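Local coordinates for protein inorganic pyrophosphatase (Shewanella sp. AS-11, PDB 6LL8) that probably hydrolyses inorganic diphosphate to two phosphates, as a metal-dependent family II pyrophosphatase, and here holds magnesium ions and imidodiphosphate, at residues A20-Y25 / C116-I121; I139-I144 / K177-D182. All coordinates share one frame; numbering follows the deposited sequence.

Contact 1 (A20-Y25 / C116-I121); sequences AIALAY and CSNTVI. Unlike the reference sequence in segment 116-121: S117 (reference Arg).
L23 and I121 bring their CA atoms to 6.5 Å where segments 20-25 and 117-121, of helices 14-29 and 117-128, run nearly parallel, their axes 10.1 Å apart at an angle of 13°. These are two helices of the alpha/beta DHH domain. They follow strands 4-7 and 108-111 of its parallel sheet. Both helices also lean on V93 of strand 88-94, through L23 of the first helix and V120 and I121 of the second.

I121 has the largest share of the contact. Its chi1 of -64° sets CG1 beside the backbone N and leaves CG2 anti to it. CG2 reaches the neighbouring helix at two points. It meets the methyl of A22, CG2 to CB at 4.2 Å, and comes as close to the backbone N of L23. The other branch of I121 is extended, and its CD1 ends 4.3 Å from L23 CB. CG2 thus touches A22 and L23 in turn, and the ethyl arm adds a second point on L23. A22 offers just its methyl, which points at the other helix. The backbone of A22 has a further tie to helix 117-128, since its O is hydrogen-bonded to Y125 OH.

N118 adds a polar neighbour. Its OD1 lies 3.9 Å from A22 CB, in van der Waals contact. This oxygen is buried and has no hydrogen-bond partner in the model. The other end of the amide is held: ND2 is hydrogen-bonded to OD1 of D15, a magnesium ligand. S117 N is hydrogen-bonded to OD2 of the same carboxylate. The start of helix 117-128 therefore forms part of the second shell of the metal site, and N118 joins that shell to the helix packing. C116 occupies the N-cap, where its SG accepts a weak bond of 3.4 Å from N118 N at 148°.

Contact 2 (I139-I144 / K177-D182); sequences IMMCAI and KEVGMD
No flat side chain meets another across the two segments; M141 and C142 meet V179 through apolar tips, and the neighbouring flat group is the F53 ring, on which C142 packs. The contact is a small apolar helix-helix packing between helices 134-147 and 176-187, and it buries only 89 Å². Segment 139-144 lies within the DHH family region. V179 directs its side chain at that helix, and one methyl, CG1, does the touching. C142 SG comes to 3.7 Å from CG1. M141 adds its terminal methyl, with CE at 4.1 Å from the same CG1.

The methionine leaves its helix with CG anti to the backbone N (chi1 -180°), then bends at chi3 (69°), which turns CE to the valine. The M141 and V179 side chains cross at about a right angle. Around the contact, M141 also packs on A168 of helix 158-171, C142 on I49 of helix 44-53, and V179 on V173. The nearest backbone approach is C142 to G180, CA to CA at 6.9 Å. No hydrogen bond links the two segments. M141 CE and C142 SG lie 3.8 Å apart, so with V179 CG1 they make a nearly equilateral triangle.

The two contacts touch through successive helices, 117-128 and 134-147, with their centres 15 Å apart. N118 is the main joint. Its OD1 lies 3.4 Å from M140 CG, and its ND2 lies 3.5 Å from A143 CB. At the start of helix 117-128, C116 SG packs 3.5 Å from I144 CA. Contact 1 is nearer the active site: the N118 side chain is about 7 Å from a bound magnesium and about 9 Å from the imidodiphosphate. In contact 2 the C142 side chain is about 11 Å from a magnesium. Helix 134-147 nevertheless ends at D147, itself a magnesium ligand.

Contact 1 (A20-Y25 / C116-I121)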
ATOM      1  N   ALA A  20      -1.416  -2.861 -11.144  1.00  7.96           N
ATOM      2  CA  ALA A  20      -1.681  -2.094 -12.384  1.00  8.29           C
ATOM      3  C   ALA A  20      -1.216  -2.902 -13.603  1.00  8.04           C
ATOM      4  O   ALA A  20      -1.940  -2.967 -14.609  1.00  8.82           O
ATOM      5  CB  ALA A  20      -1.019  -0.757 -12.321  1.00  9.21           C
ATOM      6  N   ILE A  21      -0.041  -3.494 -13.530  1.00  7.87           N
ATOM      7  CA  ILE A  21       0.494  -4.310 -14.651  1.00  8.53           C
ATOM      8  C   ILE A  21      -0.441  -5.494 -14.877  1.00  8.20           C
ATOM      9  O   ILE A  21      -0.819  -5.788 -16.021  1.00  8.76           O
ATOM     10  CB  ILE A  21       1.919  -4.774 -14.343  1.00  8.68           C
ATOM     11  CG1 ILE A  21       2.880  -3.588 -14.298  1.00  9.33           C
ATOM     12  CG2 ILE A  21       2.368  -5.799 -15.375  1.00  8.90           C
ATOM     13  CD1 ILE A  21       4.265  -3.922 -13.791  1.00 10.34           C
ATOM     14  N   ALA A  22      -0.797  -6.198 -13.816  1.00  7.79           N
ATOM     15  CA  ALA A  22      -1.588  -7.431 -13.940  1.00  8.20           C
ATOM     16  C   ALA A  22      -2.989  -7.130 -14.464  1.00  8.02           C
ATOM     17  O   ALA A  22      -3.506  -7.873 -15.333  1.00  8.60           O
ATOM     18  CB  ALA A  22      -1.647  -8.128 -12.605  1.00  8.67           C
ATOM     19  N   LEU A  23      -3.646  -6.087 -13.976  1.00  7.60           N
ATOM     20  CA  LEU A  23      -5.001  -5.778 -14.447  1.00  7.78           C
ATOM     21  C   LEU A  23      -4.946  -5.204 -15.844  1.00  8.01           C
ATOM     22  O   LEU A  23      -5.830  -5.530 -16.657  1.00  9.02           O
ATOM     23  CB  LEU A  23      -5.714  -4.858 -13.476  1.00  8.44           C
ATOM     24  CG  LEU A  23      -7.122  -4.451 -13.887  1.00  8.33           C
ATOM     25  CD1 LEU A  23      -8.025  -5.619 -14.182  1.00  9.29           C
ATOM     26  CD2 LEU A  23      -7.743  -3.542 -12.832  1.00  9.85           C
ATOM     27  N   ALA A  24      -3.962  -4.370 -16.191  1.00  8.14           N
ATOM     28  CA  ALA A  24      -3.889  -3.883 -17.587  1.00  8.40           C
ATOM     29  C   ALA A  24      -3.754  -5.068 -18.541  1.00  8.44           C
ATOM     30  O   ALA A  24      -4.369  -5.074 -19.621  1.00  9.34           O
ATOM     31  CB  ALA A  24      -2.764  -2.908 -17.771  1.00  9.04           C
ATOM     32  N   TYR A  25      -2.947  -6.061 -18.203  1.00  8.31           N
ATOM     33  CA  TYR A  25      -2.781  -7.234 -19.086  1.00  8.55           C
ATOM     34  C   TYR A  25      -4.130  -7.901 -19.269  1.00  9.20           C
ATOM     35  O   TYR A  25      -4.536  -8.251 -20.388  1.00  9.98           O
ATOM     36  CB  TYR A  25      -1.746  -8.190 -18.511  1.00  9.50           C
ATOM     37  CG  TYR A  25      -1.591  -9.440 -19.353  1.00  9.80           C
ATOM     38  CD1 TYR A  25      -0.791  -9.460 -20.473  1.00 11.65           C
ATOM     39  CD2 TYR A  25      -2.303 -10.575 -19.057  1.00 10.95           C
ATOM     40  CE1 TYR A  25      -0.701 -10.614 -21.229  1.00 13.28           C
ATOM     41  CE2 TYR A  25      -2.269 -11.719 -19.827  1.00 11.91           C
ATOM     42  CZ  TYR A  25      -1.441 -11.741 -20.920  1.00 12.45           C
ATOM     43  OH  TYR A  25      -1.366 -12.875 -21.712  1.00 15.54           O
ATOM     44  N   CYS A 116      -4.646  -8.586  -0.096  1.00  8.21           N
ATOM     45  CA  CYS A 116      -3.913  -7.931  -1.189  1.00  7.56           C
ATOM     46  C   CYS A 116      -4.852  -7.625  -2.351  1.00  7.87           C
ATOM     47  O   CYS A 116      -5.675  -8.487  -2.698  1.00  8.33           O
ATOM     48  CB  CYS A 116      -2.764  -8.817  -1.609  1.00  8.38           C
ATOM     49  SG  CYS A 116      -1.704  -8.077  -2.861  1.00  9.39           S
ATOM     50  N   SER A 117      -4.685  -6.474  -2.998  1.00  7.56           N
ATOM     51  CA  SER A 117      -5.486  -6.196  -4.196  1.00  7.38           C
ATOM     52  C   SER A 117      -5.244  -7.255  -5.255  1.00  7.33           C
ATOM     53  O   SER A 117      -6.164  -7.594  -6.021  1.00  8.08           O
ATOM     54  CB  SER A 117      -5.163  -4.841  -4.789  1.00  8.73           C
ATOM     55  OG  SER A 117      -5.417  -3.768  -3.916  1.00  8.97           O
ATOM     56  N   ASN A 118      -4.035  -7.769  -5.366  1.00  7.34           N
ATOM     57  CA  ASN A 118      -3.707  -8.769  -6.401  1.00  7.84           C
ATOM     58  C   ASN A 118      -4.432 -10.082  -6.152  1.00  7.91           C
ATOM     59  O   ASN A 118      -4.620 -10.822  -7.133  1.00  8.41           O
ATOM     60  CB  ASN A 118      -2.196  -8.952  -6.572  1.00  8.24           C
ATOM     61  CG  ASN A 118      -1.580  -7.924  -7.493  1.00  9.19           C
ATOM     62  OD1 ASN A 118      -1.577  -8.152  -8.709  1.00 12.20           O
ATOM     63  ND2 ASN A 118      -1.159  -6.774  -6.977  1.00  9.62           N
ATOM     64  N   THR A 119      -4.854 -10.370  -4.929  1.00  7.38           N
ATOM     65  CA  THR A 119      -5.730 -11.545  -4.675  1.00  7.83           C
ATOM     66  C   THR A 119      -7.044 -11.343  -5.417  1.00  7.83           C
ATOM     67  O   THR A 119      -7.593 -12.294  -6.025  1.00  8.78           O
ATOM     68  CB  THR A 119      -5.901 -11.762  -3.186  1.00  8.45           C
ATOM     69  OG1 THR A 119      -4.595 -11.997  -2.659  1.00  9.06           O
ATOM     70  CG2 THR A 119      -6.832 -12.901  -2.854  1.00  9.67           C
ATOM     71  N   VAL A 120      -7.583 -10.134  -5.351  1.00  7.52           N
ATOM     72  CA  VAL A 120      -8.845  -9.812  -6.051  1.00  7.60           C
ATOM     73  C   VAL A 120      -8.601  -9.815  -7.566  1.00  7.57           C
ATOM     74  O   VAL A 120      -9.434 -10.308  -8.330  1.00  8.32           O
ATOM     75  CB  VAL A 120      -9.409  -8.476  -5.570  1.00  7.83           C
ATOM     76  CG1 VAL A 120     -10.793  -8.266  -6.189  1.00  8.58           C
ATOM     77  CG2 VAL A 120      -9.491  -8.406  -4.060  1.00  9.12           C
ATOM     78  N   ILE A 121      -7.482  -9.283  -8.048  1.00  7.64           N
ATOM     79  CA  ILE A 121      -7.204  -9.329  -9.490  1.00  7.72           C
ATOM     80  C   ILE A 121      -7.125 -10.781  -9.947  1.00  7.68           C
ATOM     81  O   ILE A 121      -7.618 -11.082 -11.028  1.00  8.91           O
ATOM     82  CB  ILE A 121      -5.946  -8.505  -9.803  1.00  7.72           C
ATOM     83  CG1 ILE A 121      -6.182  -7.033  -9.464  1.00  7.87           C
ATOM     84  CG2 ILE A 121      -5.546  -8.679 -11.250  1.00  8.82           C
ATOM     85  CD1 ILE A 121      -4.937  -6.170  -9.501  1.00  8.27           C
TER

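Contact 2 (I139-I144 / K177-D182)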
ATOM      1  N   ILE A 139       4.901 -11.614 -10.311  1.00  8.58           N
ATOM      2  CA  ILE A 139       4.800 -10.297  -9.653  1.00  8.72           C
ATOM      3  C   ILE A 139       3.532 -10.263  -8.802  1.00  8.49           C
ATOM      4  O   ILE A 139       3.544  -9.617  -7.736  1.00  9.03           O
ATOM      5  CB  ILE A 139       4.943  -9.125 -10.628  1.00  8.43           C
ATOM      6  CG1 ILE A 139       3.769  -8.973 -11.594  1.00  9.75           C
ATOM      7  CG2 ILE A 139       6.279  -9.197 -11.345  1.00  9.98           C
ATOM      8  CD1 ILE A 139       3.828  -7.713 -12.423  1.00 10.01           C
ATOM      9  N   MET A 140       2.448 -10.893  -9.217  1.00  8.11           N
ATOM     10  CA  MET A 140       1.234 -10.948  -8.395  1.00  8.55           C
ATOM     11  C   MET A 140       1.510 -11.689  -7.085  1.00  7.96           C
ATOM     12  O   MET A 140       1.109 -11.251  -6.006  1.00  8.84           O
ATOM     13  CB  MET A 140       0.104 -11.619  -9.164  1.00  7.86           C
ATOM     14  CG  MET A 140      -0.417 -10.831 -10.366  1.00  8.39           C
ATOM     15  SD  MET A 140      -1.700 -11.697 -11.269  1.00  9.43           S
ATOM     16  CE  MET A 140      -3.049 -11.607 -10.105  1.00 11.21           C
ATOM     17  N   MET A 141       2.206 -12.808  -7.201  1.00  8.12           N
ATOM     18  CA  MET A 141       2.599 -13.601  -6.030  1.00  8.12           C
ATOM     19  C   MET A 141       3.400 -12.736  -5.060  1.00  8.28           C
ATOM     20  O   MET A 141       3.139 -12.737  -3.847  1.00  8.92           O
ATOM     21  CB  MET A 141       3.418 -14.786  -6.512  1.00  8.93           C
ATOM     22  CG  MET A 141       3.892 -15.715  -5.398  1.00  9.63           C
ATOM     23  SD  MET A 141       5.375 -16.660  -5.809  1.00 10.89           S
ATOM     24  CE  MET A 141       6.563 -15.325  -5.837  1.00 11.69           C
ATOM     25  N   CYS A 142       4.383 -12.018  -5.592  1.00  8.32           N
ATOM     26  CA  CYS A 142       5.230 -11.161  -4.735  1.00  8.49           C
ATOM     27  C   CYS A 142       4.371 -10.098  -4.063  1.00  8.29           C
ATOM     28  O   CYS A 142       4.570  -9.801  -2.865  1.00  8.96           O
ATOM     29  CB  CYS A 142       6.347 -10.509  -5.521  1.00  9.50           C
ATOM     30  SG  CYS A 142       7.645 -11.640  -6.030  1.00 10.65           S
ATOM     31  N   ALA A 143       3.479  -9.460  -4.804  1.00  8.36           N
ATOM     32  CA  ALA A 143       2.639  -8.423  -4.193  1.00  8.10           C
ATOM     33  C   ALA A 143       1.847  -8.978  -3.012  1.00  7.57           C
ATOM     34  O   ALA A 143       1.741  -8.307  -1.963  1.00  8.84           O
ATOM     35  CB  ALA A 143       1.701  -7.836  -5.210  1.00  9.90           C
ATOM     36  N   ILE A 144       1.305 -10.188  -3.134  1.00  7.61           N
ATOM     37  CA  ILE A 144       0.475 -10.750  -2.053  1.00  8.07           C
ATOM     38  C   ILE A 144       1.373 -11.098  -0.868  1.00  8.21           C
ATOM     39  O   ILE A 144       0.982 -10.871   0.279  1.00  8.71           O
ATOM     40  CB  ILE A 144      -0.339 -11.952  -2.557  1.00  8.07           C
ATOM     41  CG1 ILE A 144      -1.246 -11.593  -3.737  1.00  8.40           C
ATOM     42  CG2 ILE A 144      -1.151 -12.533  -1.399  1.00  8.69           C
ATOM     43  CD1 ILE A 144      -1.735 -12.772  -4.512  1.00 10.65           C
ATOM     44  N   LYS A 177       7.866 -18.620   0.308  1.00 10.62           N
ATOM     45  CA  LYS A 177       8.077 -17.887   1.579  1.00 11.04           C
ATOM     46  C   LYS A 177       9.470 -17.266   1.608  1.00 10.40           C
ATOM     47  O   LYS A 177       9.632 -16.209   2.235  1.00 11.07           O
ATOM     48  CB  LYS A 177       7.837 -18.778   2.792  1.00 12.41           C
ATOM     49  CG  LYS A 177       6.360 -19.120   2.971  1.00 14.60           C
ATOM     50  CD  LYS A 177       6.094 -19.924   4.220  1.00 19.30           C
ATOM     51  CE  LYS A 177       4.675 -20.413   4.256  1.00 24.06           C
ATOM     52  NZ  LYS A 177       4.448 -21.365   5.363  1.00 32.90           N
ATOM     53  N   GLU A 178      10.466 -17.886   0.982  1.00 10.92           N
ATOM     54  CA  GLU A 178      11.811 -17.263   0.902  1.00 11.00           C
ATOM     55  C   GLU A 178      11.806 -16.076  -0.035  1.00 10.58           C
ATOM     56  O   GLU A 178      12.559 -15.133   0.234  1.00 11.67           O
ATOM     57  CB  GLU A 178      12.874 -18.292   0.564  1.00 12.04           C
ATOM     58  CG  GLU A 178      13.361 -19.001   1.804  1.00 13.09           C
ATOM     59  CD  GLU A 178      14.085 -18.100   2.792  1.00 13.86           C
ATOM     60  OE1 GLU A 178      13.537 -17.858   3.864  1.00 17.18           O
ATOM     61  OE2 GLU A 178      15.191 -17.602   2.463  1.00 13.81           O
ATOM     62  N   VAL A 179      11.019 -16.079  -1.097  1.00 10.17           N
ATOM     63  CA  VAL A 179      10.861 -14.858  -1.898  1.00 10.33           C
ATOM     64  C   VAL A 179      10.271 -13.767  -0.990  1.00 10.37           C
ATOM     65  O   VAL A 179      10.737 -12.636  -1.038  1.00 10.76           O
ATOM     66  CB  VAL A 179      10.021 -15.102  -3.162  1.00 10.77           C
ATOM     67  CG1 VAL A 179       9.816 -13.803  -3.923  1.00 11.59           C
ATOM     68  CG2 VAL A 179      10.676 -16.147  -4.057  1.00 11.93           C
ATOM     69  N   GLY A 180       9.288 -14.114  -0.171  1.00 10.52           N
ATOM     70  CA  GLY A 180       8.705 -13.190   0.809  1.00 10.94           C
ATOM     71  C   GLY A 180       9.787 -12.602   1.674  1.00  9.85           C
ATOM     72  O   GLY A 180       9.862 -11.375   1.856  1.00 10.47           O
ATOM     73  N   MET A 181      10.621 -13.450   2.269  1.00  9.82           N
ATOM     74  CA  MET A 181      11.665 -12.959   3.170  1.00  9.83           C
ATOM     75  C   MET A 181      12.653 -12.083   2.398  1.00  9.69           C
ATOM     76  O   MET A 181      13.097 -11.078   2.935  1.00 10.73           O
ATOM     77  CB  MET A 181      12.340 -14.121   3.875  1.00 11.04           C
ATOM     78  CG  MET A 181      13.257 -13.635   4.979  1.00 14.27           C
ATOM     79  SD  MET A 181      12.443 -12.655   6.278  1.00 17.82           S
ATOM     80  CE  MET A 181      11.340 -13.866   6.956  1.00 19.94           C
ATOM     81  N   ASP A 182      12.988 -12.453   1.169  1.00  9.87           N
ATOM     82  CA  ASP A 182      13.899 -11.631   0.345  1.00 10.17           C
ATOM     83  C   ASP A 182      13.359 -10.203   0.276  1.00 10.11           C
ATOM     84  O   ASP A 182      14.115  -9.227   0.371  1.00 10.03           O
ATOM     85  CB  ASP A 182      14.046 -12.174  -1.061  1.00 11.68           C
ATOM     86  CG  ASP A 182      14.907 -13.397  -1.189  1.00 15.27           C
ATOM     87  OD1 ASP A 182      15.520 -13.765  -0.202  1.00 14.76           O
ATOM     88  OD2 ASP A 182      14.834 -13.995  -2.264  1.00 23.92           O
TER